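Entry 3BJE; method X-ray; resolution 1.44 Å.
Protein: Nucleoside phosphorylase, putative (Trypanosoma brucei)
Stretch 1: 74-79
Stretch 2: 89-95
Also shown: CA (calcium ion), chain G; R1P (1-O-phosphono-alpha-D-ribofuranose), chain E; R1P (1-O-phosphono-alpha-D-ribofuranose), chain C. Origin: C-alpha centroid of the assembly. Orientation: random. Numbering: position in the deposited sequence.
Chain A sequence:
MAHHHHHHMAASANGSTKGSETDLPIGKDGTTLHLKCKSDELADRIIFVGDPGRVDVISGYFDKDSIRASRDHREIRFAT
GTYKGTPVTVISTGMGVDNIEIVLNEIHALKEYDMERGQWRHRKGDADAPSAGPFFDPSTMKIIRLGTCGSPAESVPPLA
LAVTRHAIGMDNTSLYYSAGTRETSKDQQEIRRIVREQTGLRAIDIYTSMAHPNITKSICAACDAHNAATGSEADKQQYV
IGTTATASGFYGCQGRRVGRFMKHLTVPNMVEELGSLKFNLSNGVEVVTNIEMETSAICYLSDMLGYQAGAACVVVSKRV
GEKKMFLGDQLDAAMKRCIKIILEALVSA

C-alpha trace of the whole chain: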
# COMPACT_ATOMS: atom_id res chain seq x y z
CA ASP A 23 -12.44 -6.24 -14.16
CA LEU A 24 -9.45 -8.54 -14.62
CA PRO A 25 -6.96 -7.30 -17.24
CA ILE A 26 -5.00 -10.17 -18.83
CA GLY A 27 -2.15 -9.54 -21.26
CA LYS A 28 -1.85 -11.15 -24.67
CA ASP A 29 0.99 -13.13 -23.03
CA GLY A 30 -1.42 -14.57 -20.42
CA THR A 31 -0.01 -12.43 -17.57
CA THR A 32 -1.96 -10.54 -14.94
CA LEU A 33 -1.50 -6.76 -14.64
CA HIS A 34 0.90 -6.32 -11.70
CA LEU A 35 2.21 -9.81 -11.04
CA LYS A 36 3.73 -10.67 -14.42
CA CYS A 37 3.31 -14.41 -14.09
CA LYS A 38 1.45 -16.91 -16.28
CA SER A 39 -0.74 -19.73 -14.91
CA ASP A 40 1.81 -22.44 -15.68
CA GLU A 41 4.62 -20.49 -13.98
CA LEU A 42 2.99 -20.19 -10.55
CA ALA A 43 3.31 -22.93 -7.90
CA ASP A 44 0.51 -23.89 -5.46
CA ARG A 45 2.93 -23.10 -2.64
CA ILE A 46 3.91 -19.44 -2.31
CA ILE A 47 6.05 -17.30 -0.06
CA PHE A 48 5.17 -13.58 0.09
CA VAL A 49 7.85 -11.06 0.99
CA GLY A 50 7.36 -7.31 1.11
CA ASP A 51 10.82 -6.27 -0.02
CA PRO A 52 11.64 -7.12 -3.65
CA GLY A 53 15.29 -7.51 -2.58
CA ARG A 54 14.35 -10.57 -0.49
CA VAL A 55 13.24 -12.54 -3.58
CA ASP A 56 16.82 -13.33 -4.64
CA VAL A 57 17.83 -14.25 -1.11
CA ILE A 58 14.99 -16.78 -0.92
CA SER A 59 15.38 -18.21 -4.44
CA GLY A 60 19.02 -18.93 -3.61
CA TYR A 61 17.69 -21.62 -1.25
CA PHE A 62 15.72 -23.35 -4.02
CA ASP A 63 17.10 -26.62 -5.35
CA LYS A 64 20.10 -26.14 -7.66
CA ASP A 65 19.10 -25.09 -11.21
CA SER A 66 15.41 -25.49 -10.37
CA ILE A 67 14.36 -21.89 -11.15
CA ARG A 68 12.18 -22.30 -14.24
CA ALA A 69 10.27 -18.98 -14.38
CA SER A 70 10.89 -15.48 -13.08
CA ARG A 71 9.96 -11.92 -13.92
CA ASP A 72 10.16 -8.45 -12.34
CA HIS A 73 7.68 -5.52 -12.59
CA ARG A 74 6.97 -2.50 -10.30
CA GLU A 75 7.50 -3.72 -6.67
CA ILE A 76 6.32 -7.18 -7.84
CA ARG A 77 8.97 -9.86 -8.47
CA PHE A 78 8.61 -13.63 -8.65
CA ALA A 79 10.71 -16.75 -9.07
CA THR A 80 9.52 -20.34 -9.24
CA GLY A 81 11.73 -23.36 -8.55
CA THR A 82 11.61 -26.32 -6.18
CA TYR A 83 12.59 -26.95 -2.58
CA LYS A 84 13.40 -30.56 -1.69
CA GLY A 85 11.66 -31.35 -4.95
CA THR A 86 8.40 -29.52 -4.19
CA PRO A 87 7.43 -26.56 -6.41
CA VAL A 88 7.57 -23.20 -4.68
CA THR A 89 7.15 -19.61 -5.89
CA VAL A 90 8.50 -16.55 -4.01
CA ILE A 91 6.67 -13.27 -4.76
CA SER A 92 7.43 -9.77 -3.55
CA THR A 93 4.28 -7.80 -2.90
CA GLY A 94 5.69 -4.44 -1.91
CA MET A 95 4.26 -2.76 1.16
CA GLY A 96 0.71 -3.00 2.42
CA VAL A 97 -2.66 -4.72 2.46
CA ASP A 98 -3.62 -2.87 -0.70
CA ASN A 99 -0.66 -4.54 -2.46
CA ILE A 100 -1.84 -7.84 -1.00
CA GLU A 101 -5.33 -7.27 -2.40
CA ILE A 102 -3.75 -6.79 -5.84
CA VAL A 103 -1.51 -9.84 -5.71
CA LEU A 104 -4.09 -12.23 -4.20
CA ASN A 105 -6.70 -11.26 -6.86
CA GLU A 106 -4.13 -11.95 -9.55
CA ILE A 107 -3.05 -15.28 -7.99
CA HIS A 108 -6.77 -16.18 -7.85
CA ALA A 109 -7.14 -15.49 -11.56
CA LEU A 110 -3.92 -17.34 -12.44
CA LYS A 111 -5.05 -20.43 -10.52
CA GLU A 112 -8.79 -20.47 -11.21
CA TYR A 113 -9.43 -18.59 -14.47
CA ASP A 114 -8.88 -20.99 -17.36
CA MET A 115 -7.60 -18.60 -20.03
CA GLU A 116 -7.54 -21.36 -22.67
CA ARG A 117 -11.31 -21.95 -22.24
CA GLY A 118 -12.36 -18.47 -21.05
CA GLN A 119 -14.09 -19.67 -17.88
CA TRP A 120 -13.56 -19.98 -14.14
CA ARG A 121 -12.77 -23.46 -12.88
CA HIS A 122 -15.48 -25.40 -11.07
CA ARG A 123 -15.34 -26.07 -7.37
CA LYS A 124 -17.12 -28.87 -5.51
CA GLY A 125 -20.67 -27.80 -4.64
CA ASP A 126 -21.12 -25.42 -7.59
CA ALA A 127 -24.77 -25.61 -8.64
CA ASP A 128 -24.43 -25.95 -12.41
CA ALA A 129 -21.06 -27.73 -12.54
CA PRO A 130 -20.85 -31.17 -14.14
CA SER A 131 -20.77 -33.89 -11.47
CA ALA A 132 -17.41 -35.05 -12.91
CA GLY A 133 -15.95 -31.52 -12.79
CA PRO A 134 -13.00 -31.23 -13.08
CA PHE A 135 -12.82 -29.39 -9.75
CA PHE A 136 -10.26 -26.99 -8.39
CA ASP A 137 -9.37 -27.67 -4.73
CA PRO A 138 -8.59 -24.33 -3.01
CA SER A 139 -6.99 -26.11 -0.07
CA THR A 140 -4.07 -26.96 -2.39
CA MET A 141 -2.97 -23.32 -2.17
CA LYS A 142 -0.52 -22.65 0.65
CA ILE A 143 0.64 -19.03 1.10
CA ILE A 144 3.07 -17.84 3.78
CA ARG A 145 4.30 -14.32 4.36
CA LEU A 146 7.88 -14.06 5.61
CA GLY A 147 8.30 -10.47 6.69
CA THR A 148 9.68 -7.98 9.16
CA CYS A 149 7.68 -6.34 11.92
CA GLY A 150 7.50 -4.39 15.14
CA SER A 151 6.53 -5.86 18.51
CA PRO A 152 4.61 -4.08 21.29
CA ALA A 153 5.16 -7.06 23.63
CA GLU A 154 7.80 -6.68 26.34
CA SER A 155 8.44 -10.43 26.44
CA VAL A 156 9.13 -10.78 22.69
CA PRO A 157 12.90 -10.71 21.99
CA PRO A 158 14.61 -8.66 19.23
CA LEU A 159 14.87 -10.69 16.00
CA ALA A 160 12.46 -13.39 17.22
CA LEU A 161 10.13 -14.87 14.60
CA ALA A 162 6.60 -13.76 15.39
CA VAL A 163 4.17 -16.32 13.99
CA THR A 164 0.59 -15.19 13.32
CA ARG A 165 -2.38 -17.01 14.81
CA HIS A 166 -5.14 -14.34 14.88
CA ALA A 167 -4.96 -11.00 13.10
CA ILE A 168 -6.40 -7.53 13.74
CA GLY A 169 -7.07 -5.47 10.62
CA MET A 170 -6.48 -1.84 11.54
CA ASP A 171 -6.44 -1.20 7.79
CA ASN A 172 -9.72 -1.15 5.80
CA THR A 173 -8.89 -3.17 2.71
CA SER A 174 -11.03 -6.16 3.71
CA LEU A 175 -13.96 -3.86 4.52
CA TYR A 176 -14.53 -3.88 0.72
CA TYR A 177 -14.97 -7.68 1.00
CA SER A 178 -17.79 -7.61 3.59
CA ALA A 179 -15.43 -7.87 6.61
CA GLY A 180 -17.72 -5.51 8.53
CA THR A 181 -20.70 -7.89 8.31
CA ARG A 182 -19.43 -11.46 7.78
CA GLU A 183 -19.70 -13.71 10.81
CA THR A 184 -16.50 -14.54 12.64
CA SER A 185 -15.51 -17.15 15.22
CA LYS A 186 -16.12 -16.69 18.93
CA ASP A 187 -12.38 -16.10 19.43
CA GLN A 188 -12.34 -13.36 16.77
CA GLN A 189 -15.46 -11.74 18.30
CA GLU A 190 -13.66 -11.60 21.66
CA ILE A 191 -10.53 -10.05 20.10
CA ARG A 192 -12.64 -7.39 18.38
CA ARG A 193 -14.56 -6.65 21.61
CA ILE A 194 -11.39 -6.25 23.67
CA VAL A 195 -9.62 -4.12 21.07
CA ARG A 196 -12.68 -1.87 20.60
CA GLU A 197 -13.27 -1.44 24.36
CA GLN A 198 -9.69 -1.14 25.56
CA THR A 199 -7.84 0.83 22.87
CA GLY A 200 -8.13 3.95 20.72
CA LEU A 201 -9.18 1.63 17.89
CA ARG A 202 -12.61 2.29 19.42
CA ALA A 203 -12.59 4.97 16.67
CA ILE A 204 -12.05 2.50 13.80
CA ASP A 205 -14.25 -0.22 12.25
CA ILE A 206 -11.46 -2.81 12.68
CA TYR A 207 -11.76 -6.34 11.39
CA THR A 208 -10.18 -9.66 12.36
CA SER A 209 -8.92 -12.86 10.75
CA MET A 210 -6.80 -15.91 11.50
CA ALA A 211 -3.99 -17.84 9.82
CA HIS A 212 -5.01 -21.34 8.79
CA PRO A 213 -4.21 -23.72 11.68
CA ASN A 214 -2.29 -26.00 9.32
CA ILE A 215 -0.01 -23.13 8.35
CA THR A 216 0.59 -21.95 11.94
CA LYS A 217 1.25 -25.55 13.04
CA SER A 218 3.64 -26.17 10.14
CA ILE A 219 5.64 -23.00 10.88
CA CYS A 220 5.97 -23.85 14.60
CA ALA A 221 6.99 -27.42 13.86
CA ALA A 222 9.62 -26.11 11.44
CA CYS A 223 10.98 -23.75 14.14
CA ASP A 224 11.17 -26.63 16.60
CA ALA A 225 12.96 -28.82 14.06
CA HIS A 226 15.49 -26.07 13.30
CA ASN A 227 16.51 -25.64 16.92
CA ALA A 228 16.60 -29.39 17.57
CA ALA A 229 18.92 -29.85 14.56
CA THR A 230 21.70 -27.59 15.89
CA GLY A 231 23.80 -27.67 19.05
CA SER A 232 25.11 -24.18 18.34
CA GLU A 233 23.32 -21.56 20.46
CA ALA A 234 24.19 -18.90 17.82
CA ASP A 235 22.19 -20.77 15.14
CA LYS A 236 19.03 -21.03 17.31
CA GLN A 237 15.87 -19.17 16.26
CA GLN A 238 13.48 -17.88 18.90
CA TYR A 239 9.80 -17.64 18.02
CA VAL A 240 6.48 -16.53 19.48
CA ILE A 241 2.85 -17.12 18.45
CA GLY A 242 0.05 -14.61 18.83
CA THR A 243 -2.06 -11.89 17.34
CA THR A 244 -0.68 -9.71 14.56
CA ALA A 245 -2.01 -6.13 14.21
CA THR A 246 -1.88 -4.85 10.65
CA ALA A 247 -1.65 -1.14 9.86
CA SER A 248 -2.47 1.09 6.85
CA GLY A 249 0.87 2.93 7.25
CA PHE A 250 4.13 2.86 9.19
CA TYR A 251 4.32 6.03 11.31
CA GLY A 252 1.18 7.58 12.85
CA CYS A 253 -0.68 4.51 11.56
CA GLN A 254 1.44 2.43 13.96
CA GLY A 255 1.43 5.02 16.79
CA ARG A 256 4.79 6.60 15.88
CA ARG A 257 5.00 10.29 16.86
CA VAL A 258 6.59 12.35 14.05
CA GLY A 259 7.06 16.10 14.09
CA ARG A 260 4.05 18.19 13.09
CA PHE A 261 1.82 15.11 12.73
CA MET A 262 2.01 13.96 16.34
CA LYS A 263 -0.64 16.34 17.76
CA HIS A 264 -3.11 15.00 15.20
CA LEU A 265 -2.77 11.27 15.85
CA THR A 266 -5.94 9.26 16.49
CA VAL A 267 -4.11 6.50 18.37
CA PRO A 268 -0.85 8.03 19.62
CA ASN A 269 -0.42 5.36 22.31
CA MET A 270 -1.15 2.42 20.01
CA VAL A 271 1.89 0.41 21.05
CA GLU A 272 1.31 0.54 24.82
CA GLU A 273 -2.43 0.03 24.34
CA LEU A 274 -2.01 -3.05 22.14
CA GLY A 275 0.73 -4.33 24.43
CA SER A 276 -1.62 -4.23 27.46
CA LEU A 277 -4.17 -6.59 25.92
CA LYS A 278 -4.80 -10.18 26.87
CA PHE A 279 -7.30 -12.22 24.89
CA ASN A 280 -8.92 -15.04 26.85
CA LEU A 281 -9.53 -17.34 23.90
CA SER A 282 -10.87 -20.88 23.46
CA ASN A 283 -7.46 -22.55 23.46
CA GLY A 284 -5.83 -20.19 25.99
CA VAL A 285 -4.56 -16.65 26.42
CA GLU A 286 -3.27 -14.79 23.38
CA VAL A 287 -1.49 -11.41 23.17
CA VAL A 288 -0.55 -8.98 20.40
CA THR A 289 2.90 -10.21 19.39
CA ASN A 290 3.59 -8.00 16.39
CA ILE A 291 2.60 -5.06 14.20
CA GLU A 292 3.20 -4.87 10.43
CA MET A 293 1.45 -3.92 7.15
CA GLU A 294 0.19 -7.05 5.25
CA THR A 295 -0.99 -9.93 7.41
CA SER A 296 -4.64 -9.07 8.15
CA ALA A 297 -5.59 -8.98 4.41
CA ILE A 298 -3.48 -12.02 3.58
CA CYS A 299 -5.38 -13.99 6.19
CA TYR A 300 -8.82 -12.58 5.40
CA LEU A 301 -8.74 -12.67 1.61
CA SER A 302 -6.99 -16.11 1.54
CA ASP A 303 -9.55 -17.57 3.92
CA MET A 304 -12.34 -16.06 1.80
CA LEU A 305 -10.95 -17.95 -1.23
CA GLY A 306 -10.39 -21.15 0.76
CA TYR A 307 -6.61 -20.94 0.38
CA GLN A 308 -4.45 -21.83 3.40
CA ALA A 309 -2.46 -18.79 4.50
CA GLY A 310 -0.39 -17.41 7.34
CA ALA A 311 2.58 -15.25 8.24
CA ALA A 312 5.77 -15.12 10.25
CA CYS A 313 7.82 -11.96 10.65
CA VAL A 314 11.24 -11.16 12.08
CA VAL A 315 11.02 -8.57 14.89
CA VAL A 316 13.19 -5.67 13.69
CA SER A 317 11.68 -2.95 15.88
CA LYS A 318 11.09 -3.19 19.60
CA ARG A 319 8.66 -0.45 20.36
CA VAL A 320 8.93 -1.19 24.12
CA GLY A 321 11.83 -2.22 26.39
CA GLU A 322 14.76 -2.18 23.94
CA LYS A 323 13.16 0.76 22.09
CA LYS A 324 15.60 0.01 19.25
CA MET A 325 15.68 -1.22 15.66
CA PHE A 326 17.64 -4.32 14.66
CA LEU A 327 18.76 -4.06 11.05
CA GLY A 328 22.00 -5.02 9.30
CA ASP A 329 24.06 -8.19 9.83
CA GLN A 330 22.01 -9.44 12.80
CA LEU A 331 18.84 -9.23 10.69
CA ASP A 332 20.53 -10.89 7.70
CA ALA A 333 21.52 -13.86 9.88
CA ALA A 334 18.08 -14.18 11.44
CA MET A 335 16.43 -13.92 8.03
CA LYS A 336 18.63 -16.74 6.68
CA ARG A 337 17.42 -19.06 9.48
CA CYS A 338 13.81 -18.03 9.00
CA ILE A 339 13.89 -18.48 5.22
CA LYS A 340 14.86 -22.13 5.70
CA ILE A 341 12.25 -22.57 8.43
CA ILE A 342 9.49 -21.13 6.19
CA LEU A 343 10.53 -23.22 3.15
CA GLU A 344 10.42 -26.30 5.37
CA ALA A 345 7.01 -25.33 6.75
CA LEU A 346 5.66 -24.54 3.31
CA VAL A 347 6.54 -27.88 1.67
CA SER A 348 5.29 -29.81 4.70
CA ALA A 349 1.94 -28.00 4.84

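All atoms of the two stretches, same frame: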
# COMPACT_ATOMS: atom_id res chain seq x y z
N ARG A 74 7.31 -3.35 -11.44
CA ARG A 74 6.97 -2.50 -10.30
C ARG A 74 7.61 -3.09 -9.00
O ARG A 74 8.75 -3.56 -9.04
CB ARG A 74 5.45 -2.36 -10.15
CG ARG A 74 4.78 -1.38 -11.10
CD ARG A 74 3.24 -1.58 -11.00
NE ARG A 74 2.46 -0.65 -11.82
CZ ARG A 74 2.22 0.61 -11.49
NH1 ARG A 74 2.74 1.11 -10.38
NH2 ARG A 74 1.48 1.39 -12.29
N GLU A 75 6.91 -3.11 -7.88
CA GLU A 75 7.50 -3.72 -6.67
C GLU A 75 7.36 -5.27 -6.70
O GLU A 75 7.76 -5.97 -5.76
CB GLU A 75 6.93 -3.08 -5.38
CG GLU A 75 5.39 -3.03 -5.14
CD GLU A 75 4.83 -1.61 -5.32
OE1 GLU A 75 5.01 -1.19 -6.49
OE2 GLU A 75 4.28 -0.93 -4.33
N ILE A 76 6.86 -5.81 -7.82
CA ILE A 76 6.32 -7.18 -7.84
C ILE A 76 7.25 -8.11 -8.63
O ILE A 76 7.29 -8.08 -9.85
CB ILE A 76 4.89 -7.20 -8.45
CG1 ILE A 76 4.01 -6.09 -7.84
CG2 ILE A 76 4.24 -8.58 -8.27
CD1 ILE A 76 3.89 -6.16 -6.35
N ARG A 77 8.02 -8.92 -7.89
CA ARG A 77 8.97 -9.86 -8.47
C ARG A 77 8.55 -11.28 -8.11
O ARG A 77 8.02 -11.50 -7.03
CB ARG A 77 10.37 -9.61 -7.93
CG ARG A 77 10.90 -8.23 -8.14
CD ARG A 77 12.35 -8.16 -7.64
NE ARG A 77 13.17 -9.14 -8.34
CZ ARG A 77 14.33 -9.65 -7.91
NH1 ARG A 77 14.86 -9.31 -6.74
NH2 ARG A 77 14.95 -10.53 -8.68
N PHE A 78 8.80 -12.23 -9.00
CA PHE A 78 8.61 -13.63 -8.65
C PHE A 78 9.72 -14.51 -9.19
O PHE A 78 10.43 -14.18 -10.16
CB PHE A 78 7.24 -14.16 -9.09
CG PHE A 78 7.22 -14.73 -10.47
CD1 PHE A 78 7.41 -16.08 -10.69
CD2 PHE A 78 7.01 -13.90 -11.58
CE1 PHE A 78 7.41 -16.60 -11.95
CE2 PHE A 78 7.00 -14.42 -12.86
CZ PHE A 78 7.22 -15.76 -13.05
N ALA A 79 9.85 -15.68 -8.57
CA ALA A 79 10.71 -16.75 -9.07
C ALA A 79 10.10 -18.05 -8.62
O ALA A 79 9.66 -18.17 -7.48
CB ALA A 79 12.13 -16.61 -8.51
N THR A 89 6.99 -20.93 -5.26
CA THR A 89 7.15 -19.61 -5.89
C THR A 89 7.34 -18.57 -4.77
O THR A 89 6.61 -18.59 -3.78
CB THR A 89 5.90 -19.20 -6.72
OG1 THR A 89 5.71 -20.15 -7.77
CG2 THR A 89 6.05 -17.79 -7.33
N VAL A 90 8.34 -17.71 -4.92
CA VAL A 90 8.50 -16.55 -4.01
C VAL A 90 8.05 -15.32 -4.80
O VAL A 90 8.43 -15.18 -5.97
CB VAL A 90 9.94 -16.39 -3.43
CG1 VAL A 90 11.00 -16.33 -4.53
CG2 VAL A 90 10.02 -15.16 -2.50
N ILE A 91 7.22 -14.49 -4.17
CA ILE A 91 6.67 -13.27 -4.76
C ILE A 91 6.89 -12.11 -3.80
O ILE A 91 6.55 -12.22 -2.60
CB ILE A 91 5.15 -13.38 -5.01
CG1 ILE A 91 4.85 -14.49 -6.01
CG2 ILE A 91 4.59 -12.04 -5.49
CD1 ILE A 91 3.36 -14.78 -6.20
N SER A 92 7.45 -11.01 -4.30
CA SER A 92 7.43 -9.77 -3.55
C SER A 92 6.15 -9.00 -3.85
O SER A 92 5.77 -8.86 -5.00
CB SER A 92 8.65 -8.89 -3.84
OG SER A 92 8.75 -8.47 -5.19
N THR A 93 5.54 -8.50 -2.79
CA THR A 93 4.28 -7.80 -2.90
C THR A 93 4.42 -6.30 -2.80
O THR A 93 3.49 -5.57 -3.15
CB THR A 93 3.34 -8.26 -1.79
OG1 THR A 93 3.88 -7.91 -0.52
CG2 THR A 93 3.12 -9.79 -1.83
N GLY A 94 5.57 -5.83 -2.33
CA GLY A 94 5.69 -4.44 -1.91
C GLY A 94 4.92 -4.27 -0.61
O GLY A 94 4.45 -5.23 -0.02
N MET A 95 4.77 -3.03 -0.17
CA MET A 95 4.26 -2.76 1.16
C MET A 95 2.76 -2.61 1.18
O MET A 95 2.20 -1.88 0.36
CB MET A 95 4.92 -1.50 1.72
CG MET A 95 6.41 -1.61 1.75
SD MET A 95 7.22 -0.24 2.56
CE MET A 95 7.08 1.02 1.30
CA CA G . 0.77 -0.15 -0.47
C5 R1P E . -2.21 0.57 -9.79
O5 R1P E . -1.88 -0.08 -11.02
C4 R1P E . -1.27 1.75 -9.57
O4 R1P E . -1.31 2.67 -10.68
C1 R1P E . -1.76 3.97 -10.29
C2 R1P E . -2.49 3.68 -8.98
O2 R1P E . -2.72 4.84 -8.16
C3 R1P E . -1.64 2.57 -8.35
O3 R1P E . -0.44 3.08 -7.75
O1 R1P E . -0.69 4.97 -10.24
P R1P E . 0.86 4.82 -10.73
O1P R1P E . 1.33 3.74 -9.73
O2P R1P E . 1.52 6.17 -10.48
O3P R1P E . 0.77 4.43 -12.17
C5 R1P C . 7.68 -1.62 6.23
O5 R1P C . 9.05 -1.29 6.50
C4 R1P C . 7.57 -2.98 5.57
O4 R1P C . 8.31 -3.98 6.30
C1 R1P C . 7.44 -5.04 6.72
C2 R1P C . 6.05 -4.38 6.74
O2 R1P C . 4.91 -5.26 6.79
C3 R1P C . 6.14 -3.47 5.51
O3 R1P C . 5.96 -4.20 4.28
O1 R1P C . 7.54 -6.24 5.89
P R1P C . 8.59 -6.58 4.71
O1P R1P C . 8.18 -5.50 3.69
O2P R1P C . 8.22 -7.99 4.29
O3P R1P C . 9.99 -6.39 5.19

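Two antiparallel strands, 76-79 and 89-92, run side by side with 170° between their N-to-C directions, and the two stretches bury 435 Å² between them. Ser92 has the largest covered area, followed by Ala79 and Glu75; Glu75 lies at one end of the contact and Ala79 at the other, with Ser92 between them.

At Ser92 the regular backbone ladder gives way to a side chain. Its amide still makes a strand-type bond, Ser92 N to Arg77 O at 2.8 Å, but the return bond is taken by the hydroxyl: Arg77 N donates to Ser92 OG at 2.8 Å, and Ser92 OG in turn donates to Glu75 O at 2.7 Å. With chi1 in the p well, the hydroxyl thus serves as acceptor and donor at once, bridging two backbone groups of stretch 1. The carbonyl of Ser92 faces Ile76 instead, in a CA-H...O contact of 3.3 Å between Ile76 CA and Ser92 O.

At the end away from Glu75, Ala79 forms a hydrogen-bonded pair with Val90. Ala79 N reaches Val90 O at 3.0 Å and Val90 N reaches Ala79 O at 2.9 Å, a closed ring of two near-equal bonds. Their side chains lie on the same face of the sheet, Ala79 CB 4.1 Å from Val90 CG1. Next along the strands, before the Arg77 and Ser92 position, sits the non-hydrogen-bonded pair Phe78 and Ile91, whose CA atoms come within 4.4 Å. Their side chains start from the opposite face, with Phe78 CB 3.9 Å from Ile91 CG1; although the end of the Phe78 side chain leads away from stretch 2, its ring still meets Thr89 obliquely, Phe78 CD1 4.0 Å from Thr89 CG2. CA-H...O contacts fill in the ladder here, including Phe78 CA to Val90 O at 3.1 Å and Ile91 CA to Arg77 O at 3.2 Å.

Glu75 lies just before strand 76-79 and packs through its aliphatic part against the loop after Ser92: Glu75 CG is 3.5 Å from Gly94 CA and 3.7 Å from Thr93 O. Gly94 leaves room for this. A CB in ideal position there would lie 2.2 Å from Glu75 CG, a clash, and the positive phi of 72° also favours glycine. Ile76 CD1 comes to 3.3 Å from Thr93 O beside it.

Stretch 1 begins and stretch 2 ends at a bound group: Arg74 NH1 donates to R1P (chain E) O1P and Arg74 NH2 to R1P (chain E) O3P, each at 3.1 Å, and Met95 O binds the calcium ion at 2.4 Å.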